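Local coordinates for biogenic amine-binding protein (Rhodnius prolixus, PDB 4GE1) that binds tryptamine in a lipocalin barrel and probably captures biogenic amines such as serotonin and norepinephrine in the saliva of a blood-feeding insect, at residues S75-K78 and V79-D83; V160-L164 and S165-D169; Q185-K189 and Q190-N194. One frame throughout, in Å; residues are numbered along the deposited sequence.

Contact 1: residues S75-K78 and V79-D83; sequences SFAK and VSDFD
The backbone leaves the strand at Lys78 through a type I beta turn, closed by Asp81 N donating to Lys78 O at 2.8 Å, and a weak bond from Phe82 N to Val79 O continues the same sense of bending for one more residue. Strand 69-78 of the lipocalin barrel ends here and gives way to the loop leading to strand 88-96.

Asp81 grips the same residue a second time. Its OD2 accepts Lys78 N at 3.3 Å, with an N-H...O angle of 146°, and the donor comes from above the carboxylate plane. The torsion that sets CG beside the Asp81 backbone N (chi1 -75°) returns the carboxylate toward the strand, where OD2 also lies 4.2 Å from Ala77 CB. The last amide of the strand and its carbonyl are thus both held by Asp81, one by its side chain and the other by its backbone. Such a neighbouring N-H might favour the charged carboxylate.

Ala77 also touches Tyr89, a residue of the tryptamine pocket, and the Phe82 ring stacks on that same tyrosine while meeting Lys16 in a cation-pi contact. The loop is therefore joined to the pocket wall through aromatic packing. Within the turn itself, the Phe82 ring offers its edge to the strand end, with Lys78 O near the ring plane and 3.6 Å from CD1.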
loop_
_atom_site.group_PDB
_atom_site.type_symbol
_atom_site.label_atom_id
_atom_site.label_comp_id
_atom_site.label_asym_id
_atom_site.label_seq_id
_atom_site.Cartn_x
_atom_site.Cartn_y
_atom_site.Cartn_z
ATOM N N SER A 75 6.667 4.543 4.082
ATOM C CA SER A 75 5.973 5.806 3.874
ATOM C C SER A 75 5.910 6.603 5.163
ATOM O O SER A 75 5.533 6.073 6.217
ATOM C CB SER A 75 4.559 5.579 3.352
ATOM O OG SER A 75 4.588 5.019 2.062
ATOM N N PHE A 76 6.275 7.878 5.068
ATOM C CA PHE A 76 6.171 8.795 6.196
ATOM C C PHE A 76 5.181 9.892 5.833
ATOM O O PHE A 76 5.289 10.506 4.765
ATOM C CB PHE A 76 7.517 9.453 6.496
ATOM C CG PHE A 76 8.637 8.484 6.724
ATOM C CD1 PHE A 76 9.336 7.948 5.654
ATOM C CD2 PHE A 76 9.016 8.134 8.013
ATOM C CE1 PHE A 76 10.387 7.064 5.862
ATOM C CE2 PHE A 76 10.061 7.250 8.234
ATOM C CZ PHE A 76 10.750 6.711 7.156
ATOM N N ALA A 77 4.221 10.138 6.715
ATOM C CA ALA A 77 3.286 11.239 6.524
ATOM C C ALA A 77 2.906 11.829 7.866
ATOM O O ALA A 77 3.311 11.326 8.921
ATOM C CB ALA A 77 2.046 10.772 5.789
ATOM N N LYS A 78 2.138 12.909 7.808
ATOM C CA LYS A 78 1.597 13.539 8.996
ATOM C C LYS A 78 0.120 13.778 8.765
ATOM O O LYS A 78 -0.331 13.851 7.622
ATOM C CB LYS A 78 2.318 14.854 9.294
ATOM C CG LYS A 78 3.820 14.696 9.484
ATOM C CD LYS A 78 4.500 16.015 9.821
ATOM C CE LYS A 78 4.529 16.262 11.316
ATOM N NZ LYS A 78 5.374 17.444 11.646
ATOM N N VAL A 79 -0.625 13.893 9.855
ATOM C CA VAL A 79 -2.064 14.094 9.797
ATOM C C VAL A 79 -2.429 15.318 8.961
ATOM O O VAL A 79 -3.497 15.360 8.349
ATOM C CB VAL A 79 -2.663 14.220 11.225
ATOM C CG1 VAL A 79 -4.104 14.717 11.179
ATOM C CG2 VAL A 79 -2.584 12.893 11.939
ATOM N N SER A 80 -1.541 16.307 8.924
ATOM C CA SER A 80 -1.829 17.544 8.202
ATOM C C SER A 80 -1.541 17.401 6.708
ATOM O O SER A 80 -1.650 18.367 5.958
ATOM C CB SER A 80 -1.049 18.722 8.791
ATOM O OG SER A 80 0.346 18.487 8.732
ATOM N N ASP A 81 -1.166 16.193 6.291
ATOM C CA ASP A 81 -0.949 15.884 4.874
ATOM C C ASP A 81 -2.194 15.272 4.242
ATOM O O ASP A 81 -2.194 14.933 3.067
ATOM C CB ASP A 81 0.225 14.918 4.695
ATOM C CG ASP A 81 1.571 15.588 4.875
ATOM O OD1 ASP A 81 1.661 16.814 4.664
ATOM O OD2 ASP A 81 2.541 14.882 5.227
ATOM N N PHE A 82 -3.246 15.123 5.037
ATOM C CA PHE A 82 -4.502 14.555 4.568
ATOM C C PHE A 82 -5.440 15.623 4.035
ATOM O O PHE A 82 -5.392 16.783 4.457
ATOM C CB PHE A 82 -5.193 13.783 5.690
ATOM C CG PHE A 82 -4.597 12.442 5.938
ATOM C CD1 PHE A 82 -3.346 12.327 6.527
ATOM C CD2 PHE A 82 -5.275 11.295 5.567
ATOM C CE1 PHE A 82 -2.780 11.084 6.738
ATOM C CE2 PHE A 82 -4.718 10.050 5.781
ATOM C CZ PHE A 82 -3.470 9.946 6.369
ATOM N N ASP A 83 -6.309 15.212 3.119
ATOM C CA ASP A 83 -7.221 16.127 2.455
ATOM C C ASP A 83 -8.545 16.235 3.209
ATOM O O ASP A 83 -9.515 15.545 2.896
ATOM C CB ASP A 83 -7.452 15.680 1.007
ATOM C CG ASP A 83 -8.324 16.650 0.235
ATOM O OD1 ASP A 83 -8.359 17.842 0.609
ATOM O OD2 ASP A 83 -8.975 16.221 -0.741
#

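Contact 2: residues V160-L164 and S165-D169; sequences VGLKL and SGLFD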
loop_
_atom_site.group_PDB
_atom_site.type_symbol
_atom_site.label_atom_id
_atom_site.label_comp_id
_atom_site.label_asym_id
_atom_site.label_seq_id
_atom_site.Cartn_x
_atom_site.Cartn_y
_atom_site.Cartn_z
ATOM N N VAL A 160 -13.514 2.814 -10.627
ATOM C CA VAL A 160 -12.302 3.231 -11.329
ATOM C C VAL A 160 -12.044 2.433 -12.601
ATOM O O VAL A 160 -10.910 2.343 -13.072
ATOM C CB VAL A 160 -11.062 3.207 -10.402
ATOM C CG1 VAL A 160 -11.269 4.163 -9.238
ATOM C CG2 VAL A 160 -10.774 1.787 -9.904
ATOM N N GLY A 161 -13.113 1.865 -13.151
ATOM C CA GLY A 161 -13.062 1.194 -14.438
ATOM C C GLY A 161 -12.333 -0.132 -14.414
ATOM O O GLY A 161 -11.769 -0.554 -15.425
ATOM N N LEU A 162 -12.345 -0.800 -13.264
ATOM C CA LEU A 162 -11.615 -2.055 -13.130
ATOM C C LEU A 162 -12.478 -3.217 -12.651
ATOM O O LEU A 162 -13.540 -3.026 -12.063
ATOM C CB LEU A 162 -10.405 -1.881 -12.208
ATOM C CG LEU A 162 -9.281 -0.997 -12.748
ATOM C CD1 LEU A 162 -8.085 -0.977 -11.798
ATOM C CD2 LEU A 162 -8.860 -1.466 -14.126
ATOM N N LYS A 163 -12.007 -4.426 -12.931
ATOM C CA LYS A 163 -12.639 -5.637 -12.432
ATOM C C LYS A 163 -11.572 -6.514 -11.796
ATOM O O LYS A 163 -10.438 -6.569 -12.278
ATOM C CB LYS A 163 -13.339 -6.384 -13.567
ATOM C CG LYS A 163 -14.546 -5.638 -14.127
ATOM C CD LYS A 163 -15.225 -6.395 -15.258
ATOM C CE LYS A 163 -14.507 -6.202 -16.586
ATOM N NZ LYS A 163 -15.371 -6.634 -17.733
ATOM N N LEU A 164 -11.932 -7.188 -10.710
ATOM C CA LEU A 164 -10.983 -8.026 -9.989
ATOM C C LEU A 164 -10.163 -8.898 -10.940
ATOM O O LEU A 164 -8.930 -8.911 -10.874
ATOM C CB LEU A 164 -11.710 -8.902 -8.973
ATOM C CG LEU A 164 -10.791 -9.642 -8.002
ATOM C CD1 LEU A 164 -10.071 -8.654 -7.086
ATOM C CD2 LEU A 164 -11.591 -10.643 -7.190
ATOM N N SER A 165 -10.853 -9.612 -11.831
ATOM C CA SER A 165 -10.195 -10.485 -12.801
ATOM C C SER A 165 -9.293 -9.685 -13.741
ATOM O O SER A 165 -8.513 -10.256 -14.504
ATOM C CB SER A 165 -11.217 -11.322 -13.583
ATOM O OG SER A 165 -12.082 -10.512 -14.367
ATOM N N GLY A 166 -9.393 -8.360 -13.668
ATOM C CA GLY A 166 -8.510 -7.474 -14.409
ATOM C C GLY A 166 -7.198 -7.137 -13.702
ATOM O O GLY A 166 -6.339 -6.457 -14.270
ATOM N N LEU A 167 -7.033 -7.598 -12.464
ATOM C CA LEU A 167 -5.779 -7.370 -11.753
ATOM C C LEU A 167 -4.963 -8.649 -11.687
ATOM O O LEU A 167 -5.494 -9.750 -11.856
ATOM C CB LEU A 167 -6.031 -6.853 -10.329
ATOM C CG LEU A 167 -7.111 -5.789 -10.129
ATOM C CD1 LEU A 167 -7.105 -5.314 -8.697
ATOM C CD2 LEU A 167 -6.908 -4.623 -11.071
ATOM N N PHE A 168 -3.667 -8.506 -11.444
ATOM C CA PHE A 168 -2.861 -9.655 -11.056
ATOM C C PHE A 168 -3.296 -10.150 -9.675
ATOM O O PHE A 168 -3.331 -9.385 -8.710
ATOM C CB PHE A 168 -1.371 -9.312 -11.045
ATOM C CG PHE A 168 -0.519 -10.360 -10.373
ATOM C CD1 PHE A 168 -0.408 -11.633 -10.914
ATOM C CD2 PHE A 168 0.163 -10.076 -9.206
ATOM C CE1 PHE A 168 0.366 -12.612 -10.291
ATOM C CE2 PHE A 168 0.938 -11.045 -8.578
ATOM C CZ PHE A 168 1.042 -12.318 -9.130
ATOM N N ASP A 169 -3.626 -11.435 -9.588
ATOM C CA ASP A 169 -4.042 -12.056 -8.334
ATOM C C ASP A 169 -2.823 -12.629 -7.623
ATOM O O ASP A 169 -2.338 -13.712 -7.967
ATOM C CB ASP A 169 -5.085 -13.141 -8.617
ATOM C CG ASP A 169 -5.462 -13.945 -7.384
ATOM O OD1 ASP A 169 -5.071 -13.575 -6.255
ATOM O OD2 ASP A 169 -6.173 -14.959 -7.551
HETATM O O HOH W 1 -7.114 -11.249 -10.621
#
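A water bridges Leu164 O and Leu167 O across a type I turn that is already closed by Leu167 N donating to Leu164 O, so one carbonyl receives two donors at once. The turn bond measures 2.8 Å from Leu167 N to Leu164 O and is nearly straight at 167°. The water lies 3.0 Å from Leu164 O but only 2.5 Å from Leu167 O, unusually short, so its exact place is less sure.

The chain reaches this turn after a Schellman motif, with Gly161 at positive phi, has ended helix 150-159, the helix that lies against the barrel. Leu162 and Leu167 then turn back toward each other. Their chains cross at about a right angle, and CD1 of Leu162 meets CD2 of Leu167 at 3.9 Å. Leu167 CB faces Leu164 O at 3.6 Å, and the first torsion (chi1 -43°) keeps CG close to that oxygen too. Beyond the turn Leu167 packs on Leu157 of the helix and on His28, Lys30 and Val138 of the barrel strands, while Leu164 N is hydrogen-bonded to Glu154 OE2.

Polar and apolar needs are thus met by separate parts of one short link between the helix and strand 168-169. Backbone polar groups of the turn are met by one another, by a water and by Glu154, while the leucines pack between helix and barrel.

Contact 3: residues Q185-K189 and Q190-N194; sequences QKLLK and QSFPN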
loop_
_atom_site.group_PDB
_atom_site.type_symbol
_atom_site.label_atom_id
_atom_site.label_comp_id
_atom_site.label_asym_id
_atom_site.label_seq_id
_atom_site.Cartn_x
_atom_site.Cartn_y
_atom_site.Cartn_z
ATOM N N GLN A 185 8.619 -5.110 11.936
ATOM C CA GLN A 185 8.550 -4.633 13.321
ATOM C C GLN A 185 9.768 -3.762 13.663
ATOM O O GLN A 185 9.635 -2.680 14.224
ATOM C CB GLN A 185 8.423 -5.827 14.282
ATOM C CG GLN A 185 8.654 -5.501 15.757
ATOM C CD GLN A 185 7.499 -4.736 16.396
ATOM O OE1 GLN A 185 6.382 -4.707 15.872
ATOM N NE2 GLN A 185 7.769 -4.113 17.540
ATOM N N LYS A 186 10.954 -4.228 13.288
ATOM C CA LYS A 186 12.179 -3.491 13.554
ATOM C C LYS A 186 12.218 -2.103 12.894
ATOM O O LYS A 186 12.561 -1.110 13.539
ATOM C CB LYS A 186 13.378 -4.325 13.103
ATOM C CG LYS A 186 14.724 -3.789 13.533
ATOM C CD LYS A 186 15.833 -4.677 12.992
ATOM C CE LYS A 186 15.851 -4.647 11.468
ATOM N NZ LYS A 186 16.218 -3.305 10.952
ATOM N N LEU A 187 11.883 -2.027 11.608
ATOM C CA LEU A 187 11.950 -0.742 10.917
ATOM C C LEU A 187 10.879 0.222 11.432
ATOM O O LEU A 187 11.096 1.435 11.502
ATOM C CB LEU A 187 11.866 -0.921 9.393
ATOM C CG LEU A 187 13.119 -1.514 8.734
ATOM C CD1 LEU A 187 12.950 -1.653 7.240
ATOM C CD2 LEU A 187 14.337 -0.660 9.048
ATOM N N LEU A 188 9.733 -0.322 11.818
ATOM C CA LEU A 188 8.658 0.504 12.340
ATOM C C LEU A 188 9.100 1.244 13.603
ATOM O O LEU A 188 8.722 2.399 13.824
ATOM C CB LEU A 188 7.421 -0.344 12.631
ATOM C CG LEU A 188 6.158 0.438 12.999
ATOM C CD1 LEU A 188 5.424 0.888 11.744
ATOM C CD2 LEU A 188 5.247 -0.411 13.872
ATOM N N LYS A 189 9.904 0.581 14.427
ATOM C CA LYS A 189 10.347 1.180 15.683
ATOM C C LYS A 189 11.634 2.004 15.521
ATOM O O LYS A 189 11.910 2.903 16.311
ATOM C CB LYS A 189 10.499 0.110 16.770
ATOM C CG LYS A 189 10.745 0.678 18.160
ATOM C CD LYS A 189 10.169 -0.217 19.247
ATOM C CE LYS A 189 10.784 -1.608 19.216
ATOM N NZ LYS A 189 10.280 -2.459 20.332
ATOM N N GLN A 190 12.398 1.701 14.476
ATOM C CA GLN A 190 13.647 2.400 14.172
ATOM C C GLN A 190 13.458 3.896 13.920
ATOM O O GLN A 190 12.463 4.313 13.322
ATOM C CB GLN A 190 14.292 1.765 12.940
ATOM C CG GLN A 190 15.683 2.274 12.615
ATOM C CD GLN A 190 16.510 1.220 11.906
ATOM O OE1 GLN A 190 16.539 0.061 12.327
ATOM N NE2 GLN A 190 17.170 1.609 10.818
ATOM N N SER A 191 14.425 4.702 14.358
ATOM C CA SER A 191 14.363 6.145 14.133
ATOM C C SER A 191 14.883 6.541 12.749
ATOM O O SER A 191 15.898 6.024 12.295
ATOM C CB SER A 191 15.142 6.907 15.211
ATOM O OG SER A 191 15.088 8.304 14.960
ATOM N N PHE A 192 14.182 7.459 12.090
ATOM C CA PHE A 192 14.629 8.013 10.811
ATOM C C PHE A 192 14.551 9.530 10.860
ATOM O O PHE A 192 13.607 10.120 10.336
ATOM C CB PHE A 192 13.755 7.506 9.655
ATOM C CG PHE A 192 13.867 6.032 9.405
ATOM C CD1 PHE A 192 14.751 5.544 8.457
ATOM C CD2 PHE A 192 13.076 5.133 10.103
ATOM C CE1 PHE A 192 14.849 4.183 8.218
ATOM C CE2 PHE A 192 13.174 3.771 9.869
ATOM C CZ PHE A 192 14.064 3.298 8.931
ATOM N N PRO A 193 15.541 10.171 11.493
ATOM C CA PRO A 193 15.461 11.620 11.716
ATOM C C PRO A 193 15.376 12.448 10.432
ATOM O O PRO A 193 14.943 13.597 10.489
ATOM C CB PRO A 193 16.758 11.939 12.475
ATOM C CG PRO A 193 17.658 10.770 12.243
ATOM C CD PRO A 193 16.764 9.585 12.067
ATOM N N ASN A 194 15.781 11.882 9.301
ATOM C CA ASN A 194 15.793 12.636 8.049
ATOM C C ASN A 194 14.432 12.719 7.365
ATOM O O ASN A 194 14.250 13.496 6.427
ATOM C CB ASN A 194 16.832 12.062 7.086
ATOM C CG ASN A 194 18.249 12.373 7.511
ATOM O OD1 ASN A 194 18.484 13.258 8.336
ATOM N ND2 ASN A 194 19.207 11.650 6.944
#
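Gln190 N is held by two carbonyls at the end of helix 181-189. The stronger bond goes to Lys186 O at 3.0 Å, bent to 138° at the hydrogen; a weak one reaches Leu187 O at 3.3 Å. Gln190 is the first residue to leave helical phi/psi, so this shared N-H closes the last turn of the helix.

Gln190 then runs alongside both Lys186 and Leu187. CG lies anti to the backbone N (chi1 -173°), and the extended chain beyond it lays the amide against Leu187 CD2, with OE1 and NE2 each 4.0 Å from that methyl. The amide's own hydrogen bond lies elsewhere, from NE2 to Asp99 O, while Lys186 NZ makes a weak bond to Lys98 O nearby. Two residues on, the Phe192 ring reaches back to Leu187: CZ meets Leu187 CD2 at 4.0 Å, and the ring edge faces Leu187 O, which stands 3.5 Å from CE2 near the ring plane.

The helix end rests on the outer side of the barrel. Leu187 and Leu188 pack on Val59 of strand 55-64, where Lys57 NZ bonds Leu188 O, and Gln190 reaches the loop between strands 88-96 and 102-115.

How the contacts relate
All three are local turns at the edges of regular elements: a strand end, a helix-to-strand link and a helix end. They trace a principle: a backbone bond closes each bend, and side chains tie it to the barrel, with a carboxylate joining the closure in contact 1. Contacts 1 and 2 lie at the surface on opposite sides of the chain's centre, about 28 Å apart between centres, yet both reach the same sheet. Contact 3 is partly buried and touches contact 1, where Phe76 CZ packs 3.9 Å from Phe192 CG. Elsewhere the chemistry differs: a water joins two carbonyls of leucine-rich contact 2, and contact 3 has one amide shared by two carbonyls, with an aromatic ring beside it.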